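Local coordinates for kojibiose phosphorylase (Gut metagenome, PDB 6W0P), which is a carbohydrate-active enzyme of glycoside hydrolase family 65, built from a beta-sandwich N-terminal domain, a helical catalytic domain and a small beta-rich C-terminal domain, at residues 725-730 / 742-747; 174-179 / 226-231; 9-14 / 310-315. One frame throughout, in Å; residues are numbered along the deposited sequence.

Interaction 1. Residues 725-730 / 742-747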
loop_
_atom_site.group_PDB
_atom_site.type_symbol
_atom_site.label_atom_id
_atom_site.label_comp_id
_atom_site.label_asym_id
_atom_site.label_seq_id
_atom_site.Cartn_x
_atom_site.Cartn_y
_atom_site.Cartn_z
ATOM N N ILE A 725 6.061 30.319 44.944
ATOM C CA ILE A 725 7.122 30.275 43.903
ATOM C C ILE A 725 8.409 30.706 44.596
ATOM O O ILE A 725 8.377 31.791 45.257
ATOM C CB ILE A 725 6.778 31.197 42.718
ATOM C CG1 ILE A 725 5.439 30.830 42.064
ATOM C CG2 ILE A 725 7.908 31.224 41.709
ATOM C CD1 ILE A 725 4.804 31.967 41.304
ATOM N N THR A 726 9.470 29.897 44.481
ATOM C CA THR A 726 10.770 30.150 45.142
ATOM C C THR A 726 11.914 29.984 44.136
ATOM O O THR A 726 11.786 29.192 43.174
ATOM C CB THR A 726 10.953 29.272 46.394
ATOM O OG1 THR A 726 10.483 27.938 46.158
ATOM C CG2 THR A 726 10.219 29.808 47.602
ATOM N N LYS A 727 13.011 30.693 44.393
ATOM C CA LYS A 727 14.332 30.484 43.756
ATOM C C LYS A 727 15.438 30.962 44.709
ATOM O O LYS A 727 15.140 31.704 45.653
ATOM C CB LYS A 727 14.379 31.181 42.388
ATOM C CG LYS A 727 14.615 32.679 42.381
ATOM C CD LYS A 727 14.494 33.319 41.023
ATOM C CE LYS A 727 14.583 34.830 41.114
ATOM N NZ LYS A 727 15.863 35.296 41.696
ATOM N N LYS A 728 16.686 30.583 44.412
ATOM C CA LYS A 728 17.888 30.895 45.237
ATOM C C LYS A 728 18.746 31.968 44.555
ATOM O O LYS A 728 19.670 32.468 45.197
ATOM C CB LYS A 728 18.712 29.617 45.448
ATOM C CG LYS A 728 17.945 28.452 46.054
ATOM C CD LYS A 728 17.480 28.710 47.464
ATOM C CE LYS A 728 18.154 27.800 48.466
ATOM N NZ LYS A 728 17.615 26.427 48.352
ATOM N N THR A 729 18.517 32.253 43.278
ATOM C CA THR A 729 19.272 33.288 42.546
ATOM C C THR A 729 18.957 34.633 43.200
ATOM O O THR A 729 17.887 34.769 43.821
ATOM C CB THR A 729 18.967 33.272 41.043
ATOM O OG1 THR A 729 17.552 33.217 40.883
ATOM C CG2 THR A 729 19.648 32.126 40.324
ATOM N N LYS A 730 19.856 35.599 43.044
ATOM C CA LYS A 730 19.808 36.891 43.769
ATOM C C LYS A 730 19.112 37.947 42.923
ATOM O O LYS A 730 18.700 38.948 43.507
ATOM C CB LYS A 730 21.220 37.369 44.118
ATOM C CG LYS A 730 22.041 36.381 44.939
ATOM C CD LYS A 730 21.384 36.056 46.257
ATOM C CE LYS A 730 22.178 35.070 47.086
ATOM N NZ LYS A 730 21.528 34.877 48.403
ATOM N N TYR A 742 4.775 40.257 38.733
ATOM C CA TYR A 742 5.586 40.364 39.962
ATOM C C TYR A 742 7.054 40.361 39.566
ATOM O O TYR A 742 7.397 39.937 38.441
ATOM C CB TYR A 742 5.321 39.192 40.907
ATOM C CG TYR A 742 3.883 39.003 41.322
ATOM C CD1 TYR A 742 2.941 38.474 40.453
ATOM C CD2 TYR A 742 3.464 39.361 42.587
ATOM C CE1 TYR A 742 1.624 38.291 40.840
ATOM C CE2 TYR A 742 2.152 39.178 42.994
ATOM C CZ TYR A 742 1.226 38.647 42.116
ATOM O OH TYR A 742 -0.068 38.465 42.503
ATOM N N GLU A 743 7.883 40.787 40.503
ATOM C CA GLU A 743 9.353 40.676 40.454
ATOM C C GLU A 743 9.770 39.634 41.501
ATOM O O GLU A 743 9.855 39.993 42.679
ATOM C CB GLU A 743 9.974 42.049 40.731
ATOM C CG GLU A 743 9.904 43.002 39.534
ATOM C CD GLU A 743 10.559 44.353 39.791
ATOM O OE1 GLU A 743 10.560 44.791 40.958
ATOM O OE2 GLU A 743 11.096 44.955 38.836
ATOM N N LEU A 744 10.046 38.405 41.083
ATOM C CA LEU A 744 10.498 37.329 41.999
ATOM C C LEU A 744 11.982 37.532 42.321
ATOM O O LEU A 744 12.783 37.702 41.404
ATOM C CB LEU A 744 10.248 35.987 41.316
ATOM C CG LEU A 744 10.801 34.771 42.031
ATOM C CD1 LEU A 744 10.218 34.660 43.429
ATOM C CD2 LEU A 744 10.533 33.512 41.213
ATOM N N ILE A 745 12.330 37.568 43.593
ATOM C CA ILE A 745 13.755 37.646 44.018
ATOM C C ILE A 745 14.085 36.347 44.760
ATOM O O ILE A 745 14.946 35.614 44.272
ATOM C CB ILE A 745 14.013 38.919 44.845
ATOM C CG1 ILE A 745 13.810 40.171 43.982
ATOM C CG2 ILE A 745 15.406 38.889 45.465
ATOM C CD1 ILE A 745 13.697 41.488 44.764
ATOM N N ASP A 746 13.375 36.054 45.853
ATOM C CA ASP A 746 13.554 34.816 46.661
ATOM C C ASP A 746 12.236 34.036 46.730
ATOM O O ASP A 746 12.266 32.816 46.498
ATOM C CB ASP A 746 14.103 35.161 48.039
ATOM C CG ASP A 746 13.213 36.100 48.842
ATOM O OD1 ASP A 746 12.552 37.010 48.252
ATOM O OD2 ASP A 746 13.167 35.900 50.054
ATOM N N LYS A 747 11.111 34.705 46.971
ATOM C CA LYS A 747 9.833 34.042 47.323
ATOM C C LYS A 747 8.652 34.918 46.917
ATOM O O LYS A 747 8.699 36.165 47.152
ATOM C CB LYS A 747 9.827 33.769 48.824
ATOM C CG LYS A 747 8.646 32.995 49.382
ATOM C CD LYS A 747 8.962 32.489 50.797
ATOM C CE LYS A 747 7.752 32.077 51.606
ATOM N NZ LYS A 747 7.155 30.838 51.052
#
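Thr726 and Lys747 form an antiparallel, non-hydrogen-bonded pair with their CA atoms 4.6 Å apart. Next to it, Lys727 N donates to Asp746 O at 3.1 Å, with 165° at the hydrogen. On the sheet face that carries Thr726 and Lys747 the two side chains run side by side in the same direction, CG2 of Thr726 4.0 Å from CG of Lys747, whose ammonium goes on to a salt bridge with Glu749.

The long side chain of Lys727 serves two purposes. Its methylenes slide past Leu744 in the opposite direction, CE lying 3.9 Å from Leu744 CG; at chi4 (60°) the chain bends and turns NZ to Ile745 O, 2.8 Å away. This NZ, of a buried residue, also donates to Asn731 O and to Thr729 OG1, itself hydrogen-bonded to His712 ND1. A long, flexible lysine suits the place because its ammonium can donate to several oxygens at once. Beside it, branched aliphatic residues fill the interior, Ile725 CG2 meeting Leu744 CD2 at 3.5 Å.

Residues 744-747 thus make a short bend that passes the chain from one sheet to the other, in the two packed beta layers of the family 65 C-terminal domain.

Interaction 2. Residues 174-179 / 226-231; sequences DSNILH and LNQKEV
Asn176 and Lys229 meet at a single oxygen, Asn176 OD1, which takes a hydrogen bond from Lys229 NZ at 2.7 Å and a weak second one from Gln228 NE2. Asn176 ND2 in turn donates to Gln228 O at 3.1 Å, nearly straight and in the plane of both groups. An asparagine suits the place because it accepts and donates at once. The Asn176 and Gln228 side chains cross obliquely, their amide planes 62° apart.

Gln228 is bent at chi2 (79°), and its OE1 accepts from Lys229 NZ on an in-plane lone pair. In Lys229, chi3 (-44°) puts CE 3.1 Å from Ser175 O, and chi4 sets NZ toward Asn176 OD1. Asp174 OD1 accepts from Asn176 N at 2.9 Å, an Asx turn. Asp174 and Glu230 form an antiparallel non-hydrogen-bonded pair sharing a face, which brings Asp174 OD1 within 4.6 Å of Glu230 OE1. A water accepts from Asn176 ND2 and donates to Glu230 OE1 and, weakly, to Asp174 OD1, possibly easing repulsion.

Ser175 N bonds to Lys229 O, where strand 165-174 ends against the type II turn joining strands 223-227 and 230-239. Both residues lie against Val202 of strand 197-204, and Glu191 of strand 186-194 accepts from Lys229 N.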
loop_
_atom_site.group_PDB
_atom_site.type_symbol
_atom_site.label_atom_id
_atom_site.label_comp_id
_atom_site.label_asym_id
_atom_site.label_seq_id
_atom_site.Cartn_x
_atom_site.Cartn_y
_atom_site.Cartn_z
ATOM N N ASP A 174 27.012 -12.450 25.172
ATOM C CA ASP A 174 26.314 -13.234 24.124
ATOM C C ASP A 174 25.924 -12.283 22.999
ATOM O O ASP A 174 25.000 -11.475 23.222
ATOM C CB ASP A 174 25.069 -13.934 24.688
ATOM C CG ASP A 174 24.254 -14.647 23.622
ATOM O OD1 ASP A 174 24.752 -14.703 22.483
ATOM O OD2 ASP A 174 23.131 -15.148 23.929
ATOM N N SER A 175 26.587 -12.354 21.841
ATOM C CA SER A 175 26.221 -11.501 20.685
ATOM C C SER A 175 25.654 -12.367 19.555
ATOM O O SER A 175 25.730 -11.930 18.398
ATOM C CB SER A 175 27.369 -10.631 20.237
ATOM O OG SER A 175 26.934 -9.691 19.257
ATOM N N ASN A 176 25.048 -13.513 19.893
ATOM C CA ASN A 176 24.284 -14.362 18.937
ATOM C C ASN A 176 22.793 -14.006 19.016
ATOM O O ASN A 176 21.961 -14.760 18.459
ATOM C CB ASN A 176 24.560 -15.850 19.199
ATOM C CG ASN A 176 25.972 -16.229 18.794
ATOM O OD1 ASN A 176 26.349 -16.051 17.646
ATOM N ND2 ASN A 176 26.774 -16.704 19.732
ATOM N N ILE A 177 22.460 -12.902 19.692
ATOM C CA ILE A 177 21.053 -12.528 20.049
ATOM C C ILE A 177 20.282 -12.249 18.760
ATOM O O ILE A 177 20.871 -11.703 17.794
ATOM C CB ILE A 177 20.988 -11.353 21.058
ATOM C CG1 ILE A 177 22.069 -10.281 20.892
ATOM C CG2 ILE A 177 21.071 -11.896 22.467
ATOM C CD1 ILE A 177 22.153 -9.627 19.555
ATOM N N LEU A 178 19.008 -12.616 18.737
ATOM C CA LEU A 178 18.135 -12.344 17.574
ATOM C C LEU A 178 17.471 -10.974 17.746
ATOM O O LEU A 178 17.267 -10.513 18.897
ATOM C CB LEU A 178 17.083 -13.450 17.433
ATOM C CG LEU A 178 17.607 -14.890 17.456
ATOM C CD1 LEU A 178 16.439 -15.880 17.399
ATOM C CD2 LEU A 178 18.613 -15.139 16.314
ATOM N N HIS A 179 17.178 -10.340 16.617
ATOM C CA HIS A 179 16.195 -9.242 16.460
ATOM C C HIS A 179 14.980 -9.757 15.685
ATOM O O HIS A 179 15.152 -10.697 14.873
ATOM C CB HIS A 179 16.836 -8.058 15.750
ATOM C CG HIS A 179 16.100 -6.800 16.024
ATOM N ND1 HIS A 179 16.361 -6.040 17.142
ATOM C CD2 HIS A 179 15.101 -6.191 15.350
ATOM C CE1 HIS A 179 15.543 -5.002 17.141
ATOM N NE2 HIS A 179 14.769 -5.064 16.048
ATOM N N LEU A 226 36.159 -19.067 24.665
ATOM C CA LEU A 226 36.031 -18.107 23.542
ATOM C C LEU A 226 35.358 -18.826 22.366
ATOM O O LEU A 226 36.056 -19.519 21.597
ATOM C CB LEU A 226 37.415 -17.570 23.168
ATOM C CG LEU A 226 38.232 -16.947 24.299
ATOM C CD1 LEU A 226 39.623 -16.569 23.790
ATOM C CD2 LEU A 226 37.533 -15.731 24.904
ATOM N N ASN A 227 34.044 -18.651 22.221
ATOM C CA ASN A 227 33.233 -19.229 21.111
ATOM C C ASN A 227 32.829 -18.130 20.133
ATOM O O ASN A 227 33.013 -16.947 20.443
ATOM C CB ASN A 227 32.009 -19.942 21.675
ATOM C CG ASN A 227 32.424 -20.833 22.820
ATOM O OD1 ASN A 227 33.392 -21.579 22.695
ATOM N ND2 ASN A 227 31.737 -20.711 23.938
ATOM N N GLN A 228 32.277 -18.506 18.990
ATOM C CA GLN A 228 31.905 -17.516 17.953
ATOM C C GLN A 228 30.868 -16.551 18.576
ATOM O O GLN A 228 29.783 -16.998 19.000
ATOM C CB GLN A 228 31.528 -18.249 16.662
ATOM C CG GLN A 228 30.127 -18.837 16.633
ATOM C CD GLN A 228 29.083 -17.783 16.338
ATOM O OE1 GLN A 228 29.412 -16.638 16.019
ATOM N NE2 GLN A 228 27.817 -18.156 16.454
ATOM N N LYS A 229 31.249 -15.284 18.725
ATOM C CA LYS A 229 30.391 -14.155 19.197
ATOM C C LYS A 229 29.906 -14.352 20.643
ATOM O O LYS A 229 28.971 -13.642 21.029
ATOM C CB LYS A 229 29.216 -13.952 18.233
ATOM C CG LYS A 229 29.633 -13.553 16.823
ATOM C CD LYS A 229 28.586 -12.832 16.008
ATOM C CE LYS A 229 27.205 -13.437 16.094
ATOM N NZ LYS A 229 27.125 -14.736 15.402
ATOM N N GLU A 230 30.513 -15.241 21.435
ATOM C CA GLU A 230 30.235 -15.319 22.892
ATOM C C GLU A 230 31.511 -15.681 23.662
ATOM O O GLU A 230 32.322 -16.511 23.168
ATOM C CB GLU A 230 29.067 -16.264 23.208
ATOM C CG GLU A 230 29.416 -17.733 23.228
ATOM C CD GLU A 230 28.292 -18.676 23.640
ATOM O OE1 GLU A 230 27.243 -18.188 24.100
ATOM O OE2 GLU A 230 28.481 -19.904 23.497
ATOM N N VAL A 231 31.682 -15.073 24.836
ATOM C CA VAL A 231 32.740 -15.478 25.798
ATOM C C VAL A 231 32.076 -15.802 27.134
ATOM O O VAL A 231 31.020 -15.251 27.426
ATOM C CB VAL A 231 33.842 -14.412 25.899
ATOM C CG1 VAL A 231 34.519 -14.251 24.548
ATOM C CG2 VAL A 231 33.314 -13.082 26.423
HETATM O O HOH W 1 25.569 -17.371 22.191
#

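Interaction 3. Residues 9-14 / 310-315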
loop_
_atom_site.group_PDB
_atom_site.type_symbol
_atom_site.label_atom_id
_atom_site.label_comp_id
_atom_site.label_asym_id
_atom_site.label_seq_id
_atom_site.Cartn_x
_atom_site.Cartn_y
_atom_site.Cartn_z
ATOM N N LEU A 9 1.725 -3.901 40.470
ATOM C CA LEU A 9 2.976 -3.396 41.106
ATOM C C LEU A 9 2.643 -2.627 42.384
ATOM O O LEU A 9 1.617 -1.946 42.428
ATOM C CB LEU A 9 3.765 -2.553 40.097
ATOM C CG LEU A 9 4.301 -3.363 38.915
ATOM C CD1 LEU A 9 4.935 -2.468 37.869
ATOM C CD2 LEU A 9 5.313 -4.397 39.376
ATOM N N GLU A 10 3.477 -2.771 43.403
ATOM C CA GLU A 10 3.345 -2.010 44.669
ATOM C C GLU A 10 3.513 -0.511 44.381
ATOM O O GLU A 10 4.279 -0.120 43.458
ATOM C CB GLU A 10 4.363 -2.469 45.709
ATOM C CG GLU A 10 4.216 -3.928 46.106
ATOM C CD GLU A 10 2.792 -4.426 46.307
ATOM O OE1 GLU A 10 2.453 -5.488 45.759
ATOM O OE2 GLU A 10 2.014 -3.736 46.996
ATOM N N THR A 11 2.794 0.284 45.165
ATOM C CA THR A 11 2.790 1.761 45.155
ATOM C C THR A 11 3.751 2.280 46.220
ATOM O O THR A 11 3.413 2.172 47.402
ATOM C CB THR A 11 1.380 2.288 45.402
ATOM O OG1 THR A 11 0.593 1.775 44.331
ATOM C CG2 THR A 11 1.332 3.796 45.405
ATOM N N GLU A 12 4.888 2.819 45.788
ATOM C CA GLU A 12 5.886 3.520 46.634
ATOM C C GLU A 12 6.351 4.763 45.885
ATOM O O GLU A 12 6.490 4.731 44.664
ATOM C CB GLU A 12 7.138 2.686 46.879
ATOM C CG GLU A 12 6.928 1.420 47.673
ATOM C CD GLU A 12 8.259 0.802 48.057
ATOM O OE1 GLU A 12 9.278 1.564 48.102
ATOM O OE2 GLU A 12 8.282 -0.430 48.308
ATOM N N PRO A 13 6.689 5.857 46.591
ATOM C CA PRO A 13 7.003 7.110 45.917
ATOM C C PRO A 13 8.357 7.091 45.198
ATOM O O PRO A 13 8.451 7.842 44.249
ATOM C CB PRO A 13 6.975 8.185 47.025
ATOM C CG PRO A 13 7.093 7.423 48.337
ATOM C CD PRO A 13 6.740 5.966 48.054
ATOM N N TYR A 14 9.331 6.256 45.611
ATOM C CA TYR A 14 10.723 6.303 45.069
ATOM C C TYR A 14 11.168 4.971 44.441
ATOM O O TYR A 14 12.334 4.883 44.044
ATOM C CB TYR A 14 11.725 6.742 46.149
ATOM C CG TYR A 14 11.499 8.121 46.722
ATOM C CD1 TYR A 14 11.863 9.269 46.019
ATOM C CD2 TYR A 14 10.921 8.281 47.976
ATOM C CE1 TYR A 14 11.659 10.537 46.548
ATOM C CE2 TYR A 14 10.740 9.537 48.527
ATOM C CZ TYR A 14 11.094 10.665 47.802
ATOM O OH TYR A 14 10.866 11.895 48.350
ATOM N N ASP A 310 -0.263 8.602 41.797
ATOM C CA ASP A 310 0.227 9.646 40.860
ATOM C C ASP A 310 1.648 10.040 41.265
ATOM O O ASP A 310 2.443 10.357 40.393
ATOM C CB ASP A 310 -0.740 10.826 40.778
ATOM C CG ASP A 310 -1.906 10.608 39.832
ATOM O OD1 ASP A 310 -1.758 9.803 38.899
ATOM O OD2 ASP A 310 -2.927 11.289 40.006
ATOM N N GLN A 311 1.954 10.051 42.554
ATOM C CA GLN A 311 3.314 10.428 43.011
ATOM C C GLN A 311 4.301 9.403 42.439
ATOM O O GLN A 311 5.342 9.819 41.915
ATOM C CB GLN A 311 3.404 10.534 44.537
ATOM C CG GLN A 311 4.826 10.789 45.014
ATOM C CD GLN A 311 5.357 12.133 44.583
ATOM O OE1 GLN A 311 5.259 13.099 45.339
ATOM N NE2 GLN A 311 5.898 12.222 43.373
ATOM N N GLN A 312 3.989 8.108 42.543
ATOM C CA GLN A 312 4.850 7.039 41.981
ATOM C C GLN A 312 4.919 7.227 40.471
ATOM O O GLN A 312 6.027 7.203 39.934
ATOM C CB GLN A 312 4.341 5.633 42.302
ATOM C CG GLN A 312 5.192 4.523 41.691
ATOM C CD GLN A 312 4.654 3.167 42.093
ATOM O OE1 GLN A 312 3.453 2.910 41.974
ATOM N NE2 GLN A 312 5.528 2.298 42.607
ATOM N N GLY A 313 3.777 7.384 39.811
ATOM C CA GLY A 313 3.715 7.503 38.343
ATOM C C GLY A 313 4.587 8.637 37.849
ATOM O O GLY A 313 5.515 8.375 37.006
ATOM N N ILE A 314 4.344 9.861 38.320
ATOM C CA ILE A 314 5.101 11.023 37.774
ATOM C C ILE A 314 6.611 10.804 37.982
ATOM O O ILE A 314 7.399 11.185 37.094
ATOM C CB ILE A 314 4.641 12.374 38.345
ATOM C CG1 ILE A 314 5.234 13.510 37.522
ATOM C CG2 ILE A 314 4.968 12.539 39.825
ATOM C CD1 ILE A 314 4.998 13.372 36.044
ATOM N N ARG A 315 7.021 10.253 39.118
ATOM C CA ARG A 315 8.467 10.102 39.397
ATOM C C ARG A 315 9.007 8.981 38.504
ATOM O O ARG A 315 10.115 9.120 37.965
ATOM C CB ARG A 315 8.710 9.915 40.894
ATOM C CG ARG A 315 10.157 10.206 41.247
ATOM C CD ARG A 315 10.384 10.181 42.733
ATOM N NE ARG A 315 10.072 11.457 43.339
ATOM C CZ ARG A 315 9.225 11.663 44.340
ATOM N NH1 ARG A 315 8.519 10.662 44.862
ATOM N NH2 ARG A 315 9.082 12.897 44.798
HETATM O O HOH W 2 1.781 0.878 41.648
HETATM O O HOH W 3 7.613 11.915 47.271
#
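Gln312 and Arg315 reach residues 9-14 from the helix by similar first torsions, each with CG anti to the backbone N (chi1 178° in Gln312). Beyond CG the glutamine continues extended, whereas the arginine bends at chi3 (-85°), which swings NE aside.

The Gln312 amide is carried straight to the peptide backbone. Its NE2 donates to Glu10 O at 2.9 Å, the bond lying in the amide plane and falling on a carbonyl lone pair. NE2 also donates to the carbonyl of Arg15, so one amide joins both strands of the hairpin 10-11/15-19. OE1 lies 3.4 Å from Thr11 CA and accepts from Arg650; a glutamine suits the place because it can give and receive over such a distance. On the way, CG of Gln312 passes 3.3 Å from Glu12 O.

Arg315 meets the Pro13-Tyr14 end of residues 9-14. NH1 donates to Pro13 O at 2.9 Å; the oxygen lies in the guanidinium plane, but the donor stands well above the carbonyl plane of Pro13. The guanidinium is nearly parallel to the Tyr14 ring, the planes 19° apart, and overlaps its rim: Tyr14 CE1 lies 3.4 Å above the guanidinium centre, and NH1 over the ring near its rim. Gln311 NE2 sits offset over the opposite face of the guanidinium, 3.2 Å from the plane. Asp301 forms a salt bridge with NH2, which probably balances the charge. The Gln311 amide itself is bound to the backbone at Ile302 and Ile304, and its CG touches Pro13 CB at 3.9 Å.

The arrangement is a helix-to-hairpin interface, in which helix 308-324 of the helical part of this family 65 enzyme holds the edge hairpin of the N-terminal beta sandwich by polar side chains.

In the fold
The three contacts are separate in space. Interaction 2 lies in a turn region of the N-terminal beta sandwich and, along the chain, is nested inside the long loop closed by interaction 3, their centres 37 Å apart. Interaction 1 follows both, on the opposite side of the chain's centre from interaction 2 and 56 Å from it, centre to centre. Interaction 3 is 30 Å from interaction 1 between centres. Just before helix 308-324, strand 303-305 adds to the five-stranded sheet that includes strand 722-726 of interaction 1. Interactions 1 and 2 thus each lie within one beta domain, C-terminal and N-terminal, whereas interaction 3 joins an outermost strand of the large N-terminal sheet, 10-11, to helix 308-324.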